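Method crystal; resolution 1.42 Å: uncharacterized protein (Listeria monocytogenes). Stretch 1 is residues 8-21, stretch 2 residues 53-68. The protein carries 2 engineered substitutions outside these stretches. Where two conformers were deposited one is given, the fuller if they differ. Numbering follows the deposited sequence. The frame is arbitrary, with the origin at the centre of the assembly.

Stretch 1 8-21: ELPNIGKVLEQDLI
Stretch 2 (53-68) SELYALEGAVQGIRWH

Stretch 1 runs through a loop into helix 14-21, and stretch 2 is helix 53-63 followed by an extended exit into a 3-10 segment at 67-68. The helix axes cross at -83°, 12.0 Å apart at closest approach, so most of the close contact falls to the loop: P10 CA lies 5.0 Å from A61 CA and N11 CA 4.9 Å from A57 CA. Together the stretches bury 531 Å².

L9 (phi/psi -77/151, mt) opens a type II turn to I12, and its CB lies 4.1 Å from A61 CB. P10 (-54/141, C-gamma exo) continues it: its CG rests 3.7 Å from G64 C, its CB 3.5 Å from I65 O, and its O 3.4 Å from A61 CB. G64 (70/33) ends the helix in a Schellman motif, with I65 N bonded to G60 O and G64 N to A61 O.

N11 takes the left-handed turn position (72/-6), and its CA-to-CB bond points toward stretch 2, with chi1 -39° (m) and chi2 -61°. Its amide is bonded at both ends: ND2 donates to I65 O at 2.9 Å (154°) and weakly to A57 O at 3.4 Å (139°), while OD1 accepts from W67 N at 3.0 Å (154°). The amide thereby ties the helix to the segment following it. G60 leaves the necessary space, since an ideal CB there would fall 2.5 Å from N11 ND2.

I12 (-95/103, mt) starts sideways, but its CD1 reaches A61 CB at 3.5 Å. G13 (-79/178) is the N-cap residue, and E17 N bonds to its O at 3.0 Å. On the ensuing helix, L16 (tp) sets CD2 4.0 Å from A57 CB and CD1 4.1 Å from E54 CG. One turn on, L20 (mt) places CD2 3.8 Å from CD2 of L58 (mt), closing the apolar contact.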

# COMPACT_ATOMS: atom_id res chain seq x y z
N GLU B 8 -7.37 5.59 -0.81
CA GLU B 8 -7.41 4.48 0.16
C GLU B 8 -6.33 3.41 -0.13
O GLU B 8 -6.14 2.50 0.68
CB GLU B 8 -8.76 3.79 0.19
CG GLU B 8 -9.86 4.71 0.73
CD GLU B 8 -11.26 4.13 0.58
OE1 GLU B 8 -11.63 3.78 -0.55
OE2 GLU B 8 -12.02 4.10 1.59
N LEU B 9 -5.67 3.51 -1.26
CA LEU B 9 -4.57 2.59 -1.56
C LEU B 9 -3.31 2.95 -0.81
O LEU B 9 -3.05 4.14 -0.50
CB LEU B 9 -4.22 2.61 -3.02
CG LEU B 9 -5.35 2.31 -3.98
CD1 LEU B 9 -4.83 2.40 -5.40
CD2 LEU B 9 -6.11 0.98 -3.75
N PRO B 10 -2.47 1.94 -0.51
CA PRO B 10 -1.20 2.26 0.19
C PRO B 10 -0.39 3.33 -0.57
O PRO B 10 -0.31 3.27 -1.82
CB PRO B 10 -0.45 0.92 0.22
CG PRO B 10 -1.42 -0.08 -0.26
CD PRO B 10 -2.58 0.52 -0.86
N ASN B 11 0.24 4.25 0.15
CA ASN B 11 1.13 5.30 -0.34
C ASN B 11 0.52 6.44 -1.11
O ASN B 11 1.26 7.33 -1.48
CB ASN B 11 2.24 4.67 -1.23
CG ASN B 11 2.74 3.36 -0.68
OD1 ASN B 11 3.26 3.32 0.42
ND2 ASN B 11 2.54 2.27 -1.44
N ILE B 12 -0.77 6.39 -1.40
CA ILE B 12 -1.41 7.45 -2.18
C ILE B 12 -2.04 8.49 -1.30
O ILE B 12 -3.11 8.23 -0.77
CB ILE B 12 -2.42 6.88 -3.21
CG1 ILE B 12 -1.72 5.81 -4.04
CG2 ILE B 12 -2.94 8.05 -4.09
CD1 ILE B 12 -2.44 5.36 -5.29
N GLY B 13 -1.37 9.65 -1.17
CA GLY B 13 -1.91 10.81 -0.47
C GLY B 13 -2.88 11.58 -1.32
O GLY B 13 -3.09 11.29 -2.48
N LYS B 14 -3.46 12.62 -0.73
CA LYS B 14 -4.56 13.28 -1.42
C LYS B 14 -4.03 13.98 -2.67
O LYS B 14 -4.66 13.96 -3.71
CB LYS B 14 -5.32 14.21 -0.47
CG LYS B 14 -6.07 13.46 0.64
CD LYS B 14 -5.15 12.83 1.69
CE LYS B 14 -5.81 12.64 3.04
NZ LYS B 14 -4.80 12.35 4.10
N VAL B 15 -2.86 14.57 -2.60
CA VAL B 15 -2.30 15.27 -3.70
C VAL B 15 -1.87 14.35 -4.87
O VAL B 15 -2.09 14.62 -6.06
CB VAL B 15 -1.17 16.16 -3.16
CG1 VAL B 15 -0.38 16.72 -4.27
CG2 VAL B 15 -1.78 17.28 -2.21
N LEU B 16 -1.27 13.23 -4.55
CA LEU B 16 -0.99 12.25 -5.59
C LEU B 16 -2.29 11.70 -6.23
O LEU B 16 -2.33 11.48 -7.43
CB LEU B 16 -0.13 11.11 -5.03
CG LEU B 16 0.31 10.01 -5.97
CD1 LEU B 16 0.98 10.56 -7.27
CD2 LEU B 16 1.25 9.03 -5.26
N GLU B 17 -3.34 11.48 -5.42
CA GLU B 17 -4.64 11.08 -5.96
C GLU B 17 -5.07 12.17 -6.97
O GLU B 17 -5.53 11.84 -8.03
CB GLU B 17 -5.71 10.92 -4.86
CG GLU B 17 -7.18 10.79 -5.40
CD GLU B 17 -8.18 10.52 -4.33
OE1 GLU B 17 -8.41 11.40 -3.51
OE2 GLU B 17 -8.67 9.37 -4.25
N GLN B 18 -4.99 13.46 -6.61
CA GLN B 18 -5.41 14.55 -7.50
C GLN B 18 -4.56 14.53 -8.76
O GLN B 18 -5.07 14.73 -9.85
CB GLN B 18 -5.31 15.90 -6.81
CG GLN B 18 -6.29 16.06 -5.74
CD GLN B 18 -6.04 17.26 -4.84
OE1 GLN B 18 -4.88 17.72 -4.64
NE2 GLN B 18 -7.11 17.76 -4.26
N ASP B 19 -3.27 14.29 -8.62
CA ASP B 19 -2.37 14.26 -9.82
C ASP B 19 -2.73 13.10 -10.76
O ASP B 19 -2.77 13.27 -11.97
CB ASP B 19 -0.89 14.17 -9.41
CG ASP B 19 -0.39 15.46 -8.73
OD1 ASP B 19 -1.01 16.54 -8.90
OD2 ASP B 19 0.65 15.35 -8.04
N LEU B 20 -3.05 11.95 -10.16
CA LEU B 20 -3.46 10.82 -10.95
C LEU B 20 -4.76 11.16 -11.73
O LEU B 20 -4.85 10.91 -12.90
CB LEU B 20 -3.65 9.60 -10.09
CG LEU B 20 -2.38 8.87 -9.67
CD1 LEU B 20 -2.76 7.89 -8.55
CD2 LEU B 20 -1.71 8.13 -10.84
N ILE B 21 -5.75 11.71 -11.05
CA ILE B 21 -7.02 12.03 -11.69
C ILE B 21 -6.83 13.02 -12.80
O ILE B 21 -7.37 12.87 -13.88
CB ILE B 21 -7.99 12.54 -10.63
CG1 ILE B 21 -8.40 11.42 -9.69
CG2 ILE B 21 -9.21 13.19 -11.33
CD1 ILE B 21 -9.12 11.90 -8.41
N SER B 53 10.11 9.16 -5.17
CA SER B 53 9.09 8.96 -4.16
C SER B 53 7.74 8.62 -4.71
O SER B 53 7.13 7.63 -4.26
CB SER B 53 8.98 10.21 -3.28
OG SER B 53 10.28 10.53 -2.82
N GLU B 54 7.27 9.38 -5.69
CA GLU B 54 5.98 9.13 -6.28
C GLU B 54 5.97 7.78 -7.06
O GLU B 54 4.98 7.03 -7.05
CB GLU B 54 5.56 10.24 -7.25
CG GLU B 54 4.97 11.46 -6.66
CD GLU B 54 5.98 12.52 -6.35
OE1 GLU B 54 5.51 13.62 -6.05
OE2 GLU B 54 7.19 12.28 -6.42
N LEU B 55 7.06 7.44 -7.76
CA LEU B 55 7.13 6.17 -8.48
C LEU B 55 7.06 4.96 -7.57
O LEU B 55 6.33 4.02 -7.81
CB LEU B 55 8.41 6.15 -9.33
CG LEU B 55 8.65 4.94 -10.21
CD1 LEU B 55 7.46 4.65 -11.15
CD2 LEU B 55 9.91 5.12 -10.99
N TYR B 56 7.84 4.98 -6.51
CA TYR B 56 7.72 3.95 -5.49
C TYR B 56 6.32 3.86 -4.93
O TYR B 56 5.80 2.74 -4.74
CB TYR B 56 8.72 4.21 -4.36
CG TYR B 56 10.18 3.82 -4.56
CD1 TYR B 56 10.60 3.01 -5.58
CD2 TYR B 56 11.12 4.22 -3.62
CE1 TYR B 56 11.97 2.68 -5.75
CE2 TYR B 56 12.49 3.88 -3.81
CZ TYR B 56 12.85 3.10 -4.84
OH TYR B 56 14.19 2.77 -4.93
N ALA B 57 5.70 5.01 -4.62
CA ALA B 57 4.34 5.02 -4.09
C ALA B 57 3.35 4.35 -5.00
O ALA B 57 2.51 3.56 -4.58
CB ALA B 57 3.89 6.47 -3.80
N LEU B 58 3.47 4.63 -6.29
CA LEU B 58 2.59 4.10 -7.29
C LEU B 58 2.76 2.59 -7.43
O LEU B 58 1.78 1.85 -7.52
CB LEU B 58 2.78 4.78 -8.64
CG LEU B 58 2.34 6.21 -8.67
CD1 LEU B 58 2.81 6.86 -9.96
CD2 LEU B 58 0.84 6.37 -8.61
N GLU B 59 4.01 2.10 -7.45
CA GLU B 59 4.22 0.65 -7.55
C GLU B 59 3.73 -0.05 -6.32
O GLU B 59 3.11 -1.11 -6.41
CB GLU B 59 5.70 0.31 -7.80
CG GLU B 59 6.02 -1.15 -7.95
CD GLU B 59 5.37 -1.83 -9.13
OE1 GLU B 59 5.08 -1.13 -10.12
OE2 GLU B 59 5.20 -3.07 -9.13
N GLY B 60 3.99 0.53 -5.15
CA GLY B 60 3.48 -0.04 -3.92
C GLY B 60 1.94 -0.07 -3.95
O GLY B 60 1.33 -1.06 -3.57
N ALA B 61 1.33 0.98 -4.43
CA ALA B 61 -0.15 0.98 -4.55
C ALA B 61 -0.65 -0.17 -5.43
O ALA B 61 -1.60 -0.89 -5.05
CB ALA B 61 -0.64 2.34 -5.07
N VAL B 62 -0.02 -0.34 -6.58
CA VAL B 62 -0.35 -1.41 -7.52
C VAL B 62 -0.23 -2.78 -6.87
O VAL B 62 -1.09 -3.67 -7.05
CB VAL B 62 0.50 -1.31 -8.80
CG1 VAL B 62 0.35 -2.56 -9.69
CG2 VAL B 62 0.12 0.00 -9.60
N GLN B 63 0.82 -2.96 -6.07
CA GLN B 63 1.08 -4.23 -5.39
C GLN B 63 0.32 -4.39 -4.13
O GLN B 63 0.36 -5.46 -3.52
CB GLN B 63 2.59 -4.39 -5.12
CG GLN B 63 3.34 -4.60 -6.37
CD GLN B 63 4.74 -5.11 -6.12
OE1 GLN B 63 4.96 -5.85 -5.13
NE2 GLN B 63 5.69 -4.77 -6.98
N GLY B 64 -0.39 -3.35 -3.68
CA GLY B 64 -1.08 -3.42 -2.41
C GLY B 64 -0.23 -3.44 -1.14
O GLY B 64 -0.63 -4.00 -0.10
N ILE B 65 0.90 -2.74 -1.18
CA ILE B 65 1.84 -2.70 -0.06
C ILE B 65 2.43 -1.33 0.18
O ILE B 65 2.56 -0.58 -0.78
CB ILE B 65 3.00 -3.72 -0.22
CG1 ILE B 65 3.87 -3.38 -1.42
CG2 ILE B 65 2.48 -5.15 -0.36
CD1 ILE B 65 5.14 -4.29 -1.58
N ARG B 66 2.84 -1.01 1.41
CA ARG B 66 3.64 0.19 1.64
C ARG B 66 4.90 0.05 0.80
O ARG B 66 5.45 -1.04 0.67
CB ARG B 66 3.93 0.52 3.12
CG ARG B 66 4.80 -0.45 3.86
CD ARG B 66 4.71 -0.05 5.34
NE ARG B 66 5.65 -0.76 6.19
CZ ARG B 66 5.49 -2.00 6.62
NH1 ARG B 66 4.44 -2.73 6.26
NH2 ARG B 66 6.41 -2.54 7.41
N TRP B 67 5.33 1.16 0.20
CA TRP B 67 6.43 1.12 -0.74
C TRP B 67 7.69 0.63 -0.05
O TRP B 67 8.55 0.08 -0.71
CB TRP B 67 6.72 2.50 -1.44
CG TRP B 67 7.08 3.59 -0.48
CD1 TRP B 67 6.23 4.50 0.11
CD2 TRP B 67 8.37 3.86 0.04
NE1 TRP B 67 6.91 5.28 1.02
CE2 TRP B 67 8.23 4.91 0.99
CE3 TRP B 67 9.64 3.30 -0.17
CZ2 TRP B 67 9.32 5.44 1.69
CZ3 TRP B 67 10.72 3.82 0.54
CH2 TRP B 67 10.55 4.89 1.46
N HIS B 68 7.75 0.83 1.27
CA HIS B 68 8.91 0.46 2.04
C HIS B 68 9.17 -1.06 1.84
O HIS B 68 10.31 -1.51 1.90
CB HIS B 68 8.73 0.76 3.53
CG HIS B 68 8.16 2.12 3.85
ND1 HIS B 68 6.88 2.48 3.49
CD2 HIS B 68 8.65 3.14 4.60
CE1 HIS B 68 6.62 3.70 3.95
NE2 HIS B 68 7.67 4.12 4.64